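Local structure of peptide methionine sulfoxide reductase MsrA (Treponema denticola ATCC 35405, 5FA9) at residues Ala228-Pro233 with Gly281-Ile286; Ala243-Glu248 with Val260-Gly265; Asn255-Val260 with Gly269-Asp274. The protein probably repairs oxidised proteins as an MsrA-MsrB fusion, reducing both the S and the R forms of methionine sulfoxide to methionine with thioredoxin as reductant. The protein carries 2 engineered substitutions. All blocks are in the same frame, centred on the assembly; numbering follows the deposited sequence.

All three interactions lie in the MsrB-type (SelR) domain and share one antiparallel sheet. Interactions 2 and 3 use strand 256-261 and share Val260; their centres are about 11 Å apart. Strand 267-272 of interaction 3 neighbours strand 283-286 of interaction 1, with centres about 10 Å apart. Arg283 NE forms a salt bridge with Asp274 OD1 at 2.6 Å. Interactions 1 and 2 have centres about 17 Å apart, yet Tyr284 OH and Tyr246 OH meet at 2.6 Å, a probable hydrogen bond. Engineered Ser11, the predicted MsrA active site, is remote from all three; interaction 1 holds engineered Ser285, probably the position of the MsrB catalytic cysteine. Lys262 of interaction 2 binds dithiothreitol, probably from crystallisation.

Interaction 1 of 3, residues Ala228-Pro233 with Gly281-Ile286; sequences AGCGWP and GLRYSI. Engineered in segment 281-286: Ser285 (natural residue Cys).
Ile286 at the end of strand 283-286 meets Pro233 of the loop 228-233 through the backbone. Ile286 N donates to Pro233 O at 3.0 Å. The bond is nearly straight, 170° at the hydrogen. It ties the end of the loop to the last residue of the strand, just before strand 234-235 pairs with it in the sheet of the MsrB-type domain. The proline ring packs against the same residue: Pro233 CD lies 3.2 Å from Ile286 O.

No hydrogen bond links the side chains across the contact; they meet by packing. Ser285 is engineered; the natural residue is cysteine. Its OG is anti to the backbone N (chi1 -165°). Ser285 OG lies 3.6 Å from Trp232 CB and 3.7 Å from Trp232 CE3, obliquely to the indole. Trp232 NE1 is hydrogen-bonded to Glu194 O.

Arg283 meets the start of the loop. Arg283 CD touches Ala228 CB at 3.7 Å. A bend at chi3 (64°) sets NE, which forms a salt bridge with Asp274. At the tip, Arg283 NH1 is 3.6 Å from Cys230 SG, a contact only.

The sequence around Ser285 matches the segment that carries the catalytic cysteine in MsrB enzymes. The position of the natural cysteine, here engineered Ser285, thus lies beside the indole of Trp232 and near the carboxylate-held guanidinium of Arg283, which is consistent with the MsrB active site of relatives.

Interaction 2 of 3, residues Ala243-Glu248 with Val260-Gly265; sequences ALQYLE and VSKTGG
Gln245 and Val260 pair across a beta hairpin made of strands 244-249 and 256-261. The hairpin belongs to the antiparallel sheet of the MsrB-type domain, and strand 244-249 is outermost in that sheet within this chain.

Backbone bonds set the register. Gln245 and Val260 form an antiparallel hydrogen-bonded pair. Gln245 N donates to Val260 O at 2.7 Å, and Val260 N donates back to Gln245 O at 3.0 Å. Leu244 and Ser261 form the adjacent non-hydrogen-bonded pair. Beyond it the second segment turns off the sheet, but Lys262 N still donates to Ala243 O at 3.0 Å. That bond is straight at the hydrogen, 178°, although the nitrogen sits above the carbonyl plane. A water gives Ala243 O a second donor and accepts from Thr263 N, so it bridges the start of the strand to the turn.

Polar side chains meet on the exposed side. Gln245 and Lys262 are both extended beyond CG and cross at about a right angle. Gln245 NE2 lies 3.4 Å from Lys262 CG, so the amide rests on the aliphatic part of the lysine. Lys262 NZ is hydrogen-bonded to a bound dithiothreitol.

The apolar contacts centre on Val260. Its CG2 takes the crowded position between the backbone N and the carbonyl carbon. Val260 CG2 packs 3.7 Å from Gln245 CB and 3.3 Å from Gln245 O. Leu247 crosses the valine at about a right angle, with Leu247 CD1 4.2 Å from Val260 CG2.

Interaction 3 of 3, residues Asn255-Val260 with Gly269-Asp274; sequences NRTEVV and GHVFDD
In Arg256, CG is anti to the carbonyl carbon (chi1 -61°) and a bend at chi3 (-57°) sets NE; in His270, CG is likewise anti to its carbonyl carbon. The two flat groups meet. The two residues join neighbouring strands of a beta hairpin, 256-261 with 267-272, in the antiparallel sheet of the MsrB-type domain.

The guanidinium lies flat on the imidazole. Their centres are 3.8 Å apart and the planes differ by 26°. The overlap is offset: Arg256 CZ sits over one face of the ring, toward the rim near His270 NE2. Arg256 NH2 and His270 NE2 are close, but the angle is too poor for a hydrogen bond. Both instead approach Asp249 OD2, through a long, weak ion pair from NH2 and a weak hydrogen bond from NE2. Further back, Arg256 and Phe272 lie side by side, with Arg256 CD 3.9 Å from Phe272 CE1.

Backbone hydrogen bonds join the strands. Val259 N donates to Gly269 O at 2.7 Å, from above the carbonyl plane. Gly269 N returns a weak bond to Val259 O at 3.3 Å. Val271 N donates to Thr257 O at 3.1 Å. Glu258 and His270 form a non-hydrogen-bonded pair next to Val259 and Gly269; Glu258 OE2 is hydrogen-bonded to His267 ND1.

Thr257, Val259 and Val271 lie on the face opposite Glu258 and His270. Val271 CG1, in the position between its backbone N and carbonyl carbon, touches both neighbours: it is 3.7 Å from Thr257 CB and 3.7 Å from Val259 CG2.

Interaction 1 of 3, residues Ala228-Pro233 with Gly281-Ile286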
loop_
_atom_site.group_PDB
_atom_site.type_symbol
_atom_site.label_atom_id
_atom_site.label_comp_id
_atom_site.label_asym_id
_atom_site.label_seq_id
_atom_site.Cartn_x
_atom_site.Cartn_y
_atom_site.Cartn_z
ATOM N N ALA B 228 -5.298 -26.079 -1.190
ATOM C CA ALA B 228 -5.412 -25.855 0.246
ATOM C C ALA B 228 -5.349 -27.175 1.008
ATOM O O ALA B 228 -5.149 -27.194 2.222
ATOM C CB ALA B 228 -6.702 -25.117 0.567
ATOM N N GLY B 229 -5.520 -28.277 0.284
ATOM C CA GLY B 229 -5.441 -29.601 0.875
ATOM C C GLY B 229 -6.667 -29.984 1.683
ATOM O O GLY B 229 -6.640 -30.957 2.435
ATOM N N CYS B 230 -7.747 -29.223 1.528
ATOM C CA CYS B 230 -8.965 -29.474 2.290
ATOM C C CYS B 230 -10.012 -30.227 1.472
ATOM O O CYS B 230 -11.105 -30.508 1.960
ATOM C CB CYS B 230 -9.550 -28.158 2.805
ATOM S SG CYS B 230 -8.486 -27.283 3.978
ATOM N N GLY B 231 -9.672 -30.553 0.230
ATOM C CA GLY B 231 -10.537 -31.367 -0.605
ATOM C C GLY B 231 -11.486 -30.598 -1.506
ATOM O O GLY B 231 -12.240 -31.198 -2.271
ATOM N N TRP B 232 -11.454 -29.273 -1.422
ATOM C CA TRP B 232 -12.296 -28.441 -2.276
ATOM C C TRP B 232 -11.461 -27.478 -3.110
ATOM O O TRP B 232 -10.376 -27.072 -2.691
ATOM C CB TRP B 232 -13.307 -27.651 -1.440
ATOM C CG TRP B 232 -14.298 -28.503 -0.712
ATOM C CD1 TRP B 232 -15.362 -29.164 -1.251
ATOM C CD2 TRP B 232 -14.331 -28.767 0.696
ATOM N NE1 TRP B 232 -16.049 -29.835 -0.267
ATOM C CE2 TRP B 232 -15.437 -29.606 0.936
ATOM C CE3 TRP B 232 -13.530 -28.380 1.773
ATOM C CZ2 TRP B 232 -15.762 -30.064 2.211
ATOM C CZ3 TRP B 232 -13.854 -28.837 3.038
ATOM C CH2 TRP B 232 -14.960 -29.670 3.247
ATOM N N PRO B 233 -11.958 -27.126 -4.307
ATOM C CA PRO B 233 -11.353 -26.064 -5.116
ATOM C C PRO B 233 -11.195 -24.777 -4.314
ATOM O O PRO B 233 -12.181 -24.250 -3.799
ATOM C CB PRO B 233 -12.354 -25.883 -6.259
ATOM C CG PRO B 233 -12.986 -27.222 -6.406
ATOM C CD PRO B 233 -13.059 -27.802 -5.017
ATOM N N GLY B 281 -4.257 -13.597 2.021
ATOM C CA GLY B 281 -4.632 -14.358 3.199
ATOM C C GLY B 281 -6.054 -14.884 3.163
ATOM O O GLY B 281 -6.564 -15.375 4.170
ATOM N N LEU B 282 -6.697 -14.783 2.006
ATOM C CA LEU B 282 -8.067 -15.260 1.853
ATOM C C LEU B 282 -8.116 -16.637 1.202
ATOM O O LEU B 282 -7.417 -16.897 0.223
ATOM C CB LEU B 282 -8.891 -14.270 1.028
ATOM C CG LEU B 282 -9.052 -12.860 1.594
ATOM C CD1 LEU B 282 -9.571 -11.910 0.525
ATOM C CD2 LEU B 282 -9.977 -12.873 2.800
ATOM N N ARG B 283 -8.950 -17.515 1.750
ATOM C CA ARG B 283 -9.188 -18.821 1.148
ATOM C C ARG B 283 -10.653 -18.984 0.766
ATOM O O ARG B 283 -11.514 -19.168 1.628
ATOM C CB ARG B 283 -8.765 -19.945 2.096
ATOM C CG ARG B 283 -9.112 -21.340 1.585
ATOM C CD ARG B 283 -8.498 -22.428 2.454
ATOM N NE ARG B 283 -9.025 -22.417 3.815
ATOM C CZ ARG B 283 -9.921 -23.285 4.275
ATOM N NH1 ARG B 283 -10.393 -24.238 3.482
ATOM N NH2 ARG B 283 -10.343 -23.202 5.529
ATOM N N TYR B 284 -10.933 -18.906 -0.530
ATOM C CA TYR B 284 -12.280 -19.133 -1.029
ATOM C C TYR B 284 -12.501 -20.617 -1.289
ATOM O O TYR B 284 -12.041 -21.153 -2.296
ATOM C CB TYR B 284 -12.530 -18.326 -2.304
ATOM C CG TYR B 284 -12.680 -16.838 -2.075
ATOM C CD1 TYR B 284 -11.565 -16.019 -1.942
ATOM C CD2 TYR B 284 -13.936 -16.252 -1.993
ATOM C CE1 TYR B 284 -11.699 -14.658 -1.733
ATOM C CE2 TYR B 284 -14.078 -14.894 -1.784
ATOM C CZ TYR B 284 -12.958 -14.102 -1.655
ATOM O OH TYR B 284 -13.098 -12.750 -1.448
ATOM N N SER B 285 -13.205 -21.276 -0.375
ATOM C CA SER B 285 -13.505 -22.694 -0.524
ATOM C C SER B 285 -14.812 -22.862 -1.289
ATOM O O SER B 285 -15.887 -22.554 -0.776
ATOM C CB SER B 285 -13.587 -23.378 0.841
ATOM O OG SER B 285 -13.544 -24.789 0.708
ATOM N N ILE B 286 -14.710 -23.347 -2.522
ATOM C CA ILE B 286 -15.860 -23.410 -3.418
ATOM C C ILE B 286 -16.114 -24.831 -3.904
ATOM O O ILE B 286 -15.187 -25.533 -4.307
ATOM C CB ILE B 286 -15.665 -22.487 -4.641
ATOM C CG1 ILE B 286 -15.281 -21.075 -4.192
ATOM C CG2 ILE B 286 -16.918 -22.459 -5.503
ATOM C CD1 ILE B 286 -16.340 -20.390 -3.356
#

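Interaction 2 of 3, residues Ala243-Glu248 with Val260-Gly265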
loop_
_atom_site.group_PDB
_atom_site.type_symbol
_atom_site.label_atom_id
_atom_site.label_comp_id
_atom_site.label_asym_id
_atom_site.label_seq_id
_atom_site.Cartn_x
_atom_site.Cartn_y
_atom_site.Cartn_z
ATOM N N ALA B 243 -18.520 -10.340 -8.825
ATOM C CA ALA B 243 -18.852 -11.751 -8.977
ATOM C C ALA B 243 -19.547 -12.334 -7.750
ATOM O O ALA B 243 -20.482 -13.124 -7.879
ATOM C CB ALA B 243 -17.596 -12.550 -9.292
ATOM N N LEU B 244 -19.091 -11.947 -6.563
ATOM C CA LEU B 244 -19.553 -12.589 -5.336
ATOM C C LEU B 244 -20.301 -11.661 -4.385
ATOM O O LEU B 244 -20.143 -10.440 -4.424
ATOM C CB LEU B 244 -18.367 -13.206 -4.592
ATOM C CG LEU B 244 -17.440 -14.114 -5.401
ATOM C CD1 LEU B 244 -16.370 -14.710 -4.503
ATOM C CD2 LEU B 244 -18.232 -15.206 -6.093
ATOM N N GLN B 245 -21.122 -12.268 -3.534
ATOM C CA GLN B 245 -21.736 -11.586 -2.402
ATOM C C GLN B 245 -21.468 -12.402 -1.144
ATOM O O GLN B 245 -21.380 -13.629 -1.200
ATOM C CB GLN B 245 -23.240 -11.396 -2.612
ATOM C CG GLN B 245 -23.619 -10.081 -3.275
ATOM C CD GLN B 245 -25.107 -9.972 -3.547
ATOM O OE1 GLN B 245 -25.870 -10.898 -3.269
ATOM N NE2 GLN B 245 -25.528 -8.835 -4.089
ATOM N N TYR B 246 -21.335 -11.725 -0.010
ATOM C CA TYR B 246 -20.962 -12.401 1.226
ATOM C C TYR B 246 -22.095 -12.366 2.243
ATOM O O TYR B 246 -22.767 -11.347 2.407
ATOM C CB TYR B 246 -19.700 -11.769 1.819
ATOM C CG TYR B 246 -18.541 -11.699 0.848
ATOM C CD1 TYR B 246 -18.370 -10.597 0.020
ATOM C CD2 TYR B 246 -17.623 -12.736 0.757
ATOM C CE1 TYR B 246 -17.315 -10.528 -0.869
ATOM C CE2 TYR B 246 -16.563 -12.676 -0.132
ATOM C CZ TYR B 246 -16.415 -11.569 -0.942
ATOM O OH TYR B 246 -15.363 -11.503 -1.827
ATOM N N LEU B 247 -22.304 -13.488 2.923
ATOM C CA LEU B 247 -23.369 -13.592 3.912
ATOM C C LEU B 247 -22.871 -14.215 5.208
ATOM O O LEU B 247 -22.153 -15.215 5.198
ATOM C CB LEU B 247 -24.536 -14.414 3.362
ATOM C CG LEU B 247 -25.313 -13.821 2.185
ATOM C CD1 LEU B 247 -26.368 -14.800 1.695
ATOM C CD2 LEU B 247 -25.948 -12.495 2.576
ATOM N N GLU B 248 -23.252 -13.598 6.321
ATOM C CA GLU B 248 -23.051 -14.170 7.643
ATOM C C GLU B 248 -23.682 -15.554 7.713
ATOM O O GLU B 248 -24.849 -15.723 7.362
ATOM C CB GLU B 248 -23.659 -13.260 8.714
ATOM C CG GLU B 248 -23.782 -11.798 8.296
ATOM C CD GLU B 248 -25.047 -11.524 7.497
ATOM O OE1 GLU B 248 -25.805 -12.484 7.235
ATOM O OE2 GLU B 248 -25.280 -10.354 7.129
ATOM N N VAL B 260 -21.773 -16.444 -2.098
ATOM C CA VAL B 260 -22.852 -16.646 -3.060
ATOM C C VAL B 260 -22.645 -15.779 -4.298
ATOM O O VAL B 260 -22.073 -14.692 -4.219
ATOM C CB VAL B 260 -24.239 -16.335 -2.447
ATOM C CG1 VAL B 260 -24.556 -17.302 -1.314
ATOM C CG2 VAL B 260 -24.305 -14.894 -1.960
ATOM N N SER B 261 -23.099 -16.276 -5.445
ATOM C CA SER B 261 -23.018 -15.522 -6.690
ATOM C C SER B 261 -23.882 -14.273 -6.594
ATOM O O SER B 261 -25.039 -14.346 -6.188
ATOM C CB SER B 261 -23.461 -16.382 -7.875
ATOM O OG SER B 261 -22.620 -17.511 -8.033
ATOM N N LYS B 262 -23.318 -13.125 -6.956
ATOM C CA LYS B 262 -24.059 -11.873 -6.871
ATOM C C LYS B 262 -25.210 -11.847 -7.869
ATOM O O LYS B 262 -26.300 -11.367 -7.560
ATOM C CB LYS B 262 -23.138 -10.676 -7.104
ATOM C CG LYS B 262 -23.857 -9.344 -6.975
ATOM C CD LYS B 262 -22.899 -8.172 -6.979
ATOM C CE LYS B 262 -23.641 -6.881 -6.687
ATOM N NZ LYS B 262 -22.750 -5.850 -6.092
ATOM N N THR B 263 -24.964 -12.370 -9.064
ATOM C CA THR B 263 -25.983 -12.405 -10.103
ATOM C C THR B 263 -26.931 -13.578 -9.887
ATOM O O THR B 263 -28.138 -13.393 -9.729
ATOM C CB THR B 263 -25.360 -12.506 -11.506
ATOM O OG1 THR B 263 -24.586 -11.330 -11.772
ATOM C CG2 THR B 263 -26.447 -12.640 -12.560
ATOM N N GLY B 264 -26.375 -14.785 -9.889
ATOM C CA GLY B 264 -27.149 -15.988 -9.639
ATOM C C GLY B 264 -27.882 -15.983 -8.310
ATOM O O GLY B 264 -29.110 -16.073 -8.267
ATOM N N GLY B 265 -27.126 -15.874 -7.224
ATOM C CA GLY B 265 -27.678 -16.027 -5.891
ATOM C C GLY B 265 -27.399 -17.429 -5.392
ATOM O O GLY B 265 -27.679 -17.767 -4.243
HETATM O O HOH W 1 -22.447 -13.524 -9.972
#

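Interaction 3 of 3, residues Asn255-Val260 with Gly269-Asp274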
loop_
_atom_site.group_PDB
_atom_site.type_symbol
_atom_site.label_atom_id
_atom_site.label_comp_id
_atom_site.label_asym_id
_atom_site.label_seq_id
_atom_site.Cartn_x
_atom_site.Cartn_y
_atom_site.Cartn_z
ATOM N N ASN B 255 -19.011 -19.936 13.230
ATOM C CA ASN B 255 -19.188 -18.604 12.662
ATOM C C ASN B 255 -18.394 -18.474 11.368
ATOM O O ASN B 255 -17.170 -18.350 11.393
ATOM C CB ASN B 255 -18.783 -17.517 13.656
ATOM C CG ASN B 255 -19.481 -16.197 13.384
ATOM O OD1 ASN B 255 -20.090 -16.009 12.330
ATOM N ND2 ASN B 255 -19.407 -15.280 14.341
ATOM N N ARG B 256 -19.098 -18.495 10.241
ATOM C CA ARG B 256 -18.451 -18.523 8.934
ATOM C C ARG B 256 -19.112 -17.546 7.972
ATOM O O ARG B 256 -20.240 -17.108 8.191
ATOM C CB ARG B 256 -18.493 -19.936 8.346
ATOM C CG ARG B 256 -17.773 -20.991 9.169
ATOM C CD ARG B 256 -17.780 -22.337 8.462
ATOM N NE ARG B 256 -19.137 -22.781 8.155
ATOM C CZ ARG B 256 -19.426 -23.876 7.458
ATOM N NH1 ARG B 256 -18.452 -24.646 6.994
ATOM N NH2 ARG B 256 -20.691 -24.200 7.226
ATOM N N THR B 257 -18.398 -17.201 6.905
ATOM C CA THR B 257 -18.950 -16.335 5.872
ATOM C C THR B 257 -19.297 -17.142 4.627
ATOM O O THR B 257 -18.443 -17.816 4.053
ATOM C CB THR B 257 -17.969 -15.211 5.492
ATOM O OG1 THR B 257 -17.593 -14.485 6.668
ATOM C CG2 THR B 257 -18.609 -14.259 4.492
ATOM N N GLU B 258 -20.559 -17.070 4.216
ATOM C CA GLU B 258 -21.026 -17.808 3.050
ATOM C C GLU B 258 -20.771 -17.026 1.768
ATOM O O GLU B 258 -21.018 -15.822 1.703
ATOM C CB GLU B 258 -22.516 -18.129 3.183
ATOM C CG GLU B 258 -23.116 -18.822 1.969
ATOM C CD GLU B 258 -24.626 -18.935 2.049
ATOM O OE1 GLU B 258 -25.245 -18.147 2.793
ATOM O OE2 GLU B 258 -25.195 -19.811 1.363
ATOM N N VAL B 259 -20.275 -17.721 0.749
ATOM C CA VAL B 259 -20.028 -17.111 -0.550
ATOM C C VAL B 259 -21.135 -17.466 -1.536
ATOM O O VAL B 259 -21.406 -18.641 -1.782
ATOM C CB VAL B 259 -18.672 -17.552 -1.132
ATOM C CG1 VAL B 259 -18.466 -16.950 -2.512
ATOM C CG2 VAL B 259 -17.542 -17.158 -0.198
ATOM N N VAL B 260 -21.773 -16.444 -2.098
ATOM C CA VAL B 260 -22.852 -16.646 -3.060
ATOM C C VAL B 260 -22.645 -15.779 -4.298
ATOM O O VAL B 260 -22.073 -14.692 -4.219
ATOM C CB VAL B 260 -24.239 -16.335 -2.447
ATOM C CG1 VAL B 260 -24.556 -17.302 -1.314
ATOM C CG2 VAL B 260 -24.305 -14.894 -1.960
ATOM N N GLY B 269 -19.974 -21.621 -1.629
ATOM C CA GLY B 269 -19.182 -22.181 -0.551
ATOM C C GLY B 269 -18.928 -21.175 0.552
ATOM O O GLY B 269 -19.807 -20.382 0.893
ATOM N N HIS B 270 -17.723 -21.203 1.111
ATOM C CA HIS B 270 -17.364 -20.294 2.192
ATOM C C HIS B 270 -15.991 -19.669 1.967
ATOM O O HIS B 270 -15.148 -20.234 1.271
ATOM C CB HIS B 270 -17.385 -21.027 3.535
ATOM C CG HIS B 270 -18.670 -21.743 3.812
ATOM N ND1 HIS B 270 -18.963 -22.978 3.276
ATOM C CD2 HIS B 270 -19.738 -21.398 4.568
ATOM C CE1 HIS B 270 -20.157 -23.364 3.689
ATOM N NE2 HIS B 270 -20.649 -22.423 4.475
ATOM N N VAL B 271 -15.773 -18.502 2.564
ATOM C CA VAL B 271 -14.475 -17.844 2.500
ATOM C C VAL B 271 -13.846 -17.770 3.890
ATOM O O VAL B 271 -14.471 -17.316 4.849
ATOM C CB VAL B 271 -14.581 -16.425 1.889
ATOM C CG1 VAL B 271 -15.669 -15.609 2.578
ATOM C CG2 VAL B 271 -13.236 -15.714 1.948
ATOM N N PHE B 272 -12.608 -18.239 3.994
ATOM C CA PHE B 272 -11.904 -18.254 5.269
ATOM C C PHE B 272 -10.725 -17.288 5.257
ATOM O O PHE B 272 -10.372 -16.737 4.215
ATOM C CB PHE B 272 -11.431 -19.670 5.598
ATOM C CG PHE B 272 -12.537 -20.688 5.622
ATOM C CD1 PHE B 272 -13.265 -20.911 6.778
ATOM C CD2 PHE B 272 -12.848 -21.419 4.488
ATOM C CE1 PHE B 272 -14.284 -21.845 6.803
ATOM C CE2 PHE B 272 -13.865 -22.355 4.506
ATOM C CZ PHE B 272 -14.584 -22.568 5.665
ATOM N N ASP B 273 -10.119 -17.088 6.423
ATOM C CA ASP B 273 -9.027 -16.132 6.562
ATOM C C ASP B 273 -7.680 -16.835 6.709
ATOM O O ASP B 273 -6.693 -16.222 7.119
ATOM C CB ASP B 273 -9.280 -15.218 7.764
ATOM C CG ASP B 273 -8.859 -13.784 7.506
ATOM O OD1 ASP B 273 -7.737 -13.569 7.005
ATOM O OD2 ASP B 273 -9.658 -12.869 7.803
ATOM N N ASP B 274 -7.642 -18.119 6.370
ATOM C CA ASP B 274 -6.419 -18.906 6.495
ATOM C C ASP B 274 -5.771 -19.194 5.141
ATOM O O ASP B 274 -5.090 -20.204 4.973
ATOM C CB ASP B 274 -6.708 -20.221 7.224
ATOM C CG ASP B 274 -7.720 -21.086 6.496
ATOM O OD1 ASP B 274 -8.398 -20.573 5.583
ATOM O OD2 ASP B 274 -7.837 -22.281 6.841
#